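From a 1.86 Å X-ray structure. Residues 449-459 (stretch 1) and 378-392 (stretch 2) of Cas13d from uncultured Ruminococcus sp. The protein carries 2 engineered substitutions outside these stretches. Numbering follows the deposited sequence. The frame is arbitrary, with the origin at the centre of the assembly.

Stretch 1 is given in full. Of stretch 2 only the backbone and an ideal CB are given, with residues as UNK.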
# COMPACT_ATOMS: atom_id res chain seq x y z
N LYS A 449 18.34 -26.53 -12.56
CA LYS A 449 18.45 -27.70 -11.66
C LYS A 449 17.05 -28.19 -11.29
O LYS A 449 16.84 -29.39 -11.20
CB LYS A 449 19.25 -27.36 -10.41
CG LYS A 449 20.63 -26.78 -10.65
CD LYS A 449 21.40 -26.54 -9.39
CE LYS A 449 22.28 -25.31 -9.45
NZ LYS A 449 23.49 -25.47 -8.61
N LEU A 450 16.13 -27.25 -11.05
CA LEU A 450 14.75 -27.61 -10.65
C LEU A 450 14.05 -28.38 -11.77
O LEU A 450 13.32 -29.27 -11.47
CB LEU A 450 13.99 -26.35 -10.23
CG LEU A 450 14.41 -25.77 -8.88
CD1 LEU A 450 13.72 -24.45 -8.62
CD2 LEU A 450 14.11 -26.75 -7.76
N TRP A 451 14.28 -28.00 -13.02
CA TRP A 451 13.61 -28.70 -14.14
C TRP A 451 14.02 -30.16 -14.20
O TRP A 451 13.16 -30.99 -14.39
CB TRP A 451 13.94 -28.02 -15.46
CG TRP A 451 13.12 -28.58 -16.57
CD1 TRP A 451 13.57 -29.30 -17.63
CD2 TRP A 451 11.71 -28.46 -16.74
NE1 TRP A 451 12.53 -29.62 -18.45
CE2 TRP A 451 11.37 -29.13 -17.93
CE3 TRP A 451 10.69 -27.86 -16.00
CZ2 TRP A 451 10.07 -29.21 -18.40
CZ3 TRP A 451 9.40 -27.94 -16.46
CH2 TRP A 451 9.10 -28.61 -17.64
N GLY A 452 15.29 -30.47 -14.00
CA GLY A 452 15.71 -31.87 -14.04
C GLY A 452 15.00 -32.65 -12.96
O GLY A 452 14.65 -33.80 -13.17
N LYS A 453 14.88 -32.05 -11.79
CA LYS A 453 14.20 -32.68 -10.65
C LYS A 453 12.67 -32.78 -10.80
O LYS A 453 12.13 -33.80 -10.40
CB LYS A 453 14.59 -31.92 -9.39
CG LYS A 453 14.05 -32.48 -8.09
CD LYS A 453 14.36 -31.57 -6.96
CE LYS A 453 15.30 -32.14 -5.93
NZ LYS A 453 16.04 -31.05 -5.26
N PHE A 454 12.01 -31.75 -11.30
CA PHE A 454 10.52 -31.73 -11.30
C PHE A 454 9.87 -31.82 -12.68
O PHE A 454 8.65 -31.73 -12.72
CB PHE A 454 10.02 -30.46 -10.61
CG PHE A 454 10.28 -30.45 -9.14
CD1 PHE A 454 9.49 -31.18 -8.28
CD2 PHE A 454 11.34 -29.75 -8.61
CE1 PHE A 454 9.74 -31.19 -6.92
CE2 PHE A 454 11.59 -29.75 -7.26
CZ PHE A 454 10.78 -30.47 -6.42
N ARG A 455 10.63 -32.07 -13.73
CA ARG A 455 10.03 -32.07 -15.09
C ARG A 455 8.89 -33.08 -15.15
O ARG A 455 7.83 -32.70 -15.59
CB ARG A 455 11.10 -32.46 -16.10
CG ARG A 455 10.57 -32.96 -17.44
CD ARG A 455 11.68 -33.34 -18.40
NE ARG A 455 11.57 -32.67 -19.68
CZ ARG A 455 12.55 -32.01 -20.31
NH1 ARG A 455 13.81 -32.14 -19.92
NH2 ARG A 455 12.27 -31.22 -21.32
N ASN A 456 9.11 -34.30 -14.68
CA ASN A 456 8.04 -35.33 -14.77
C ASN A 456 6.85 -34.92 -13.91
O ASN A 456 5.72 -35.14 -14.33
CB ASN A 456 8.57 -36.72 -14.43
CG ASN A 456 9.73 -37.13 -15.31
OD1 ASN A 456 9.81 -36.74 -16.47
ND2 ASN A 456 10.63 -37.92 -14.77
N ASP A 457 7.11 -34.36 -12.73
CA ASP A 457 6.02 -33.92 -11.83
C ASP A 457 5.22 -32.81 -12.51
O ASP A 457 4.00 -32.83 -12.43
CB ASP A 457 6.59 -33.43 -10.49
CG ASP A 457 6.96 -34.55 -9.54
OD1 ASP A 457 6.45 -35.64 -9.68
OD2 ASP A 457 7.76 -34.30 -8.65
N PHE A 458 5.89 -31.85 -13.14
CA PHE A 458 5.17 -30.75 -13.81
C PHE A 458 4.33 -31.29 -14.97
O PHE A 458 3.23 -30.83 -15.16
CB PHE A 458 6.11 -29.63 -14.25
CG PHE A 458 6.50 -28.68 -13.16
CD1 PHE A 458 6.57 -29.11 -11.85
CD2 PHE A 458 6.82 -27.37 -13.43
CE1 PHE A 458 6.95 -28.25 -10.84
CE2 PHE A 458 7.19 -26.51 -12.42
CZ PHE A 458 7.26 -26.96 -11.13
N GLU A 459 4.87 -32.22 -15.73
CA GLU A 459 4.11 -32.80 -16.86
C GLU A 459 2.88 -33.52 -16.31
O GLU A 459 1.82 -33.41 -16.89
CB GLU A 459 4.99 -33.74 -17.67
CG GLU A 459 5.35 -33.17 -19.02
CD GLU A 459 6.80 -33.32 -19.46
OE1 GLU A 459 7.42 -34.34 -19.10
OE2 GLU A 459 7.29 -32.43 -20.16
N UNK A 378 9.09 -16.69 -9.00
CA UNK A 378 10.12 -16.36 -10.01
C UNK A 378 10.79 -17.64 -10.51
O UNK A 378 11.07 -17.72 -11.68
CB UNK A 378 11.17 -15.41 -9.43
N UNK A 379 11.07 -18.58 -9.61
CA UNK A 379 11.70 -19.85 -10.02
C UNK A 379 10.75 -20.59 -10.97
O UNK A 379 11.20 -21.02 -12.01
CB UNK A 379 12.03 -20.72 -8.81
N UNK A 380 9.48 -20.69 -10.60
CA UNK A 380 8.49 -21.38 -11.46
C UNK A 380 8.39 -20.65 -12.80
O UNK A 380 8.36 -21.32 -13.81
CB UNK A 380 7.12 -21.44 -10.78
N UNK A 381 8.37 -19.33 -12.78
CA UNK A 381 8.27 -18.56 -14.04
C UNK A 381 9.49 -18.84 -14.93
O UNK A 381 9.31 -18.97 -16.11
CB UNK A 381 8.16 -17.06 -13.75
N UNK A 382 10.69 -18.88 -14.36
CA UNK A 382 11.89 -19.18 -15.16
C UNK A 382 11.81 -20.60 -15.71
O UNK A 382 12.23 -20.81 -16.83
CB UNK A 382 13.16 -19.01 -14.32
N UNK A 383 11.32 -21.55 -14.92
CA UNK A 383 11.23 -22.95 -15.38
C UNK A 383 10.30 -23.01 -16.59
O UNK A 383 10.63 -23.67 -17.55
CB UNK A 383 10.73 -23.87 -14.27
N UNK A 384 9.16 -22.36 -16.50
CA UNK A 384 8.19 -22.36 -17.61
C UNK A 384 8.72 -21.61 -18.83
O UNK A 384 8.37 -21.99 -19.93
CB UNK A 384 6.87 -21.73 -17.16
N UNK A 385 9.45 -20.52 -18.63
CA UNK A 385 9.95 -19.75 -19.79
C UNK A 385 10.94 -20.55 -20.62
O UNK A 385 10.84 -20.53 -21.83
CB UNK A 385 10.61 -18.45 -19.32
N UNK A 386 11.97 -21.08 -19.98
CA UNK A 386 13.01 -21.87 -20.65
C UNK A 386 12.58 -23.29 -21.05
O UNK A 386 13.01 -23.73 -22.11
CB UNK A 386 14.23 -21.96 -19.73
N UNK A 387 11.88 -24.01 -20.18
CA UNK A 387 11.66 -25.43 -20.50
C UNK A 387 10.20 -25.86 -20.59
O UNK A 387 9.97 -26.87 -21.22
CB UNK A 387 12.35 -26.29 -19.44
N UNK A 388 9.30 -25.18 -19.91
CA UNK A 388 7.90 -25.62 -19.89
C UNK A 388 6.99 -24.66 -20.59
O UNK A 388 5.85 -24.59 -20.23
CB UNK A 388 7.42 -25.81 -18.45
N UNK A 389 7.49 -24.05 -21.67
CA UNK A 389 6.76 -22.98 -22.40
C UNK A 389 5.43 -23.48 -22.95
O UNK A 389 4.54 -22.68 -23.15
CB UNK A 389 7.61 -22.44 -23.55
N UNK A 390 5.33 -24.79 -23.17
CA UNK A 390 4.10 -25.45 -23.69
C UNK A 390 2.95 -25.25 -22.69
O UNK A 390 1.82 -25.10 -23.12
CB UNK A 390 4.34 -26.94 -23.93
N UNK A 391 3.27 -25.22 -21.40
CA UNK A 391 2.30 -25.05 -20.29
C UNK A 391 1.77 -23.62 -20.26
O UNK A 391 0.79 -23.38 -19.59
CB UNK A 391 2.95 -25.39 -18.95
N UNK A 392 2.41 -22.73 -21.01
CA UNK A 392 2.02 -21.30 -21.09
C UNK A 392 1.02 -21.10 -22.23
O UNK A 392 0.58 -19.99 -22.44
CB UNK A 392 3.25 -20.41 -21.30

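Position 378 lies in a helix that begins earlier in the chain, and its CB has nothing of stretch 1 within reach. The contact leaves the choice free; the deposited residue is Lys-378, bonded elsewhere in the structure.

At 379 the CB points toward stretch 1, and its ideal position lies 4.1 Å from Leu-450 CD1. An aliphatic side chain suits such a neighbour, whether leucine, isoleucine, valine or methionine. The residue is Leu-379, whose CD1 lies 4.1 Å from Leu-450 CD1.

Position 380 points sideways, its ideal CB 5.3 Å from Phe-458 CE2, so a long chain could pass the ring and go on. Arg-380 does so, its end leading away to partners elsewhere in the structure. Positions 381 and 382 are out of reach and place no demand on side-chain type; they hold Glu-381 and Lys-382.

Position 383 is the centre of the contact. The CA of 383 is 6.3 Å from Trp-451 CA, and the CB points toward a hollow lined by Leu-450, Trp-451, Phe-454 and Phe-458. The ideal CB stands 4.4 Å from Trp-451 CE3, leaving depth for a long apolar chain: leucine is plausible, and methionine, slender and flexible, can reach further. Met-383 is the knob in this hole. Its CE comes 3.6 Å from Phe-458 CE2 and 3.8 Å from Leu-450 CB, while its SD lies obliquely to the Phe-458 ring, 5.0 Å from the centroid.

Position 384 points sideways, with nothing within 5.5 Å of its ideal CB, so many types would fit; Leu-384 bends its end nearer without close contact. Positions 385 and 386 are out of reach, and Glu-385 and Glu-386 occupy them.

At 387 phi/psi leave the helical range (-121/-27). The ideal CB sits a tight 3.4 Å from Trp-451 CE2, over one face of the indole. A flat ring could continue along that face, and so could an extended chain. Tyr-387 supplies the ring: it forms an offset stack with the five-membered ring of Trp-451, planes at 17°, and its CB makes a CH-pi contact over the same face.

Position 388 has phi/psi of -113/36, and an ideal CB would lie only 3.4 Å from Trp-451 CH2. That tightness favours the smallest residue. Gly-388 lets its CA approach Trp-451 CH2 to 3.9 Å.

Position 389 is out of reach of stretch 1; Phe-389 makes no contact there.

The CB at 390 points toward stretch 1, but nothing is near it. The carboxylate of Glu-459 lies farther out, so a long basic chain, lysine or arginine, is the natural answer. Arg-390 forms a salt bridge in which NH1 and NH2 both donate to Glu-459 OE2, at 2.8 and 2.7 Å.

Position 391 also points toward stretch 1 with space before it, bounded by Trp-451, Phe-458 and Glu-459. A large apolar group would fill it. Phe-391 brings CE2 to 4.0 Å from Trp-451 CH2, and its CZ lies 3.9 Å from Glu-459 CG.

Position 392 is out of reach, and Lys-392 ends the stretch.

Stretch 2, residues 378-392: KLREKMLEEYGFRFK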
# COMPACT_ATOMS: atom_id res chain seq x y z
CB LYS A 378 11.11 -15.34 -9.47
CG LYS A 378 11.95 -14.64 -10.52
CD LYS A 378 13.10 -13.89 -9.95
CE LYS A 378 12.97 -12.39 -10.12
NZ LYS A 378 12.82 -12.02 -11.55
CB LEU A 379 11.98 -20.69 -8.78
CG LEU A 379 13.15 -20.22 -7.93
CD1 LEU A 379 13.17 -20.95 -6.62
CD2 LEU A 379 14.46 -20.41 -8.67
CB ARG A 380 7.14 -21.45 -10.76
CG ARG A 380 6.02 -21.99 -11.63
CD ARG A 380 5.11 -20.90 -12.11
NE ARG A 380 4.43 -20.32 -10.97
CZ ARG A 380 3.80 -19.17 -10.99
NH1 ARG A 380 3.79 -18.44 -12.08
NH2 ARG A 380 3.17 -18.75 -9.91
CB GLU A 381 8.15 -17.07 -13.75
CG GLU A 381 6.76 -16.64 -13.35
CD GLU A 381 6.68 -15.19 -12.93
OE1 GLU A 381 5.58 -14.65 -12.93
OE2 GLU A 381 7.72 -14.60 -12.59
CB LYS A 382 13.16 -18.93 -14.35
CG LYS A 382 13.35 -17.49 -13.88
CD LYS A 382 14.65 -16.87 -14.31
CE LYS A 382 14.65 -15.35 -14.29
NZ LYS A 382 15.07 -14.78 -15.59
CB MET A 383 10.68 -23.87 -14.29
CG MET A 383 11.66 -24.18 -13.20
SD MET A 383 10.88 -24.83 -11.72
CE MET A 383 10.75 -26.56 -12.12
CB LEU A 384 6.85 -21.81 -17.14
CG LEU A 384 6.15 -22.69 -16.11
CD1 LEU A 384 4.72 -22.27 -15.92
CD2 LEU A 384 6.23 -24.14 -16.52
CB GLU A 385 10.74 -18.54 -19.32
CG GLU A 385 9.88 -17.41 -18.82
CD GLU A 385 10.67 -16.37 -18.05
OE1 GLU A 385 10.06 -15.67 -17.22
OE2 GLU A 385 11.89 -16.27 -18.29
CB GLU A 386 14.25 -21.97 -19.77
CG GLU A 386 14.97 -20.65 -19.65
CD GLU A 386 15.06 -19.84 -20.93
OE1 GLU A 386 14.50 -18.72 -20.96
OE2 GLU A 386 15.69 -20.32 -21.88
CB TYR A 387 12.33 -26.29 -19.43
CG TYR A 387 13.68 -25.78 -19.01
CD1 TYR A 387 14.80 -26.03 -19.78
CD2 TYR A 387 13.85 -25.06 -17.85
CE1 TYR A 387 16.04 -25.56 -19.41
CE2 TYR A 387 15.09 -24.59 -17.46
CZ TYR A 387 16.19 -24.85 -18.24
OH TYR A 387 17.42 -24.41 -17.89
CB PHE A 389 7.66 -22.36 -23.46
CG PHE A 389 8.55 -23.34 -24.17
CD1 PHE A 389 8.09 -24.05 -25.26
CD2 PHE A 389 9.83 -23.57 -23.72
CE1 PHE A 389 8.91 -24.95 -25.91
CE2 PHE A 389 10.65 -24.48 -24.37
CZ PHE A 389 10.19 -25.16 -25.47
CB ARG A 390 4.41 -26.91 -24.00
CG ARG A 390 3.68 -27.92 -23.14
CD ARG A 390 4.19 -29.32 -23.36
NE ARG A 390 5.61 -29.47 -23.06
CZ ARG A 390 6.09 -30.27 -22.13
NH1 ARG A 390 7.32 -30.10 -21.68
NH2 ARG A 390 5.33 -31.22 -21.63
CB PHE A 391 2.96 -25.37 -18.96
CG PHE A 391 3.46 -26.78 -18.86
CD1 PHE A 391 2.72 -27.84 -19.34
CD2 PHE A 391 4.69 -27.05 -18.31
CE1 PHE A 391 3.19 -29.13 -19.26
CE2 PHE A 391 5.17 -28.34 -18.23
CZ PHE A 391 4.42 -29.38 -18.70
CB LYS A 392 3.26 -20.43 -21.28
CG LYS A 392 4.13 -20.25 -20.05
CD LYS A 392 5.55 -19.90 -20.39
CE LYS A 392 5.92 -18.50 -19.99
NZ LYS A 392 4.90 -17.92 -19.09
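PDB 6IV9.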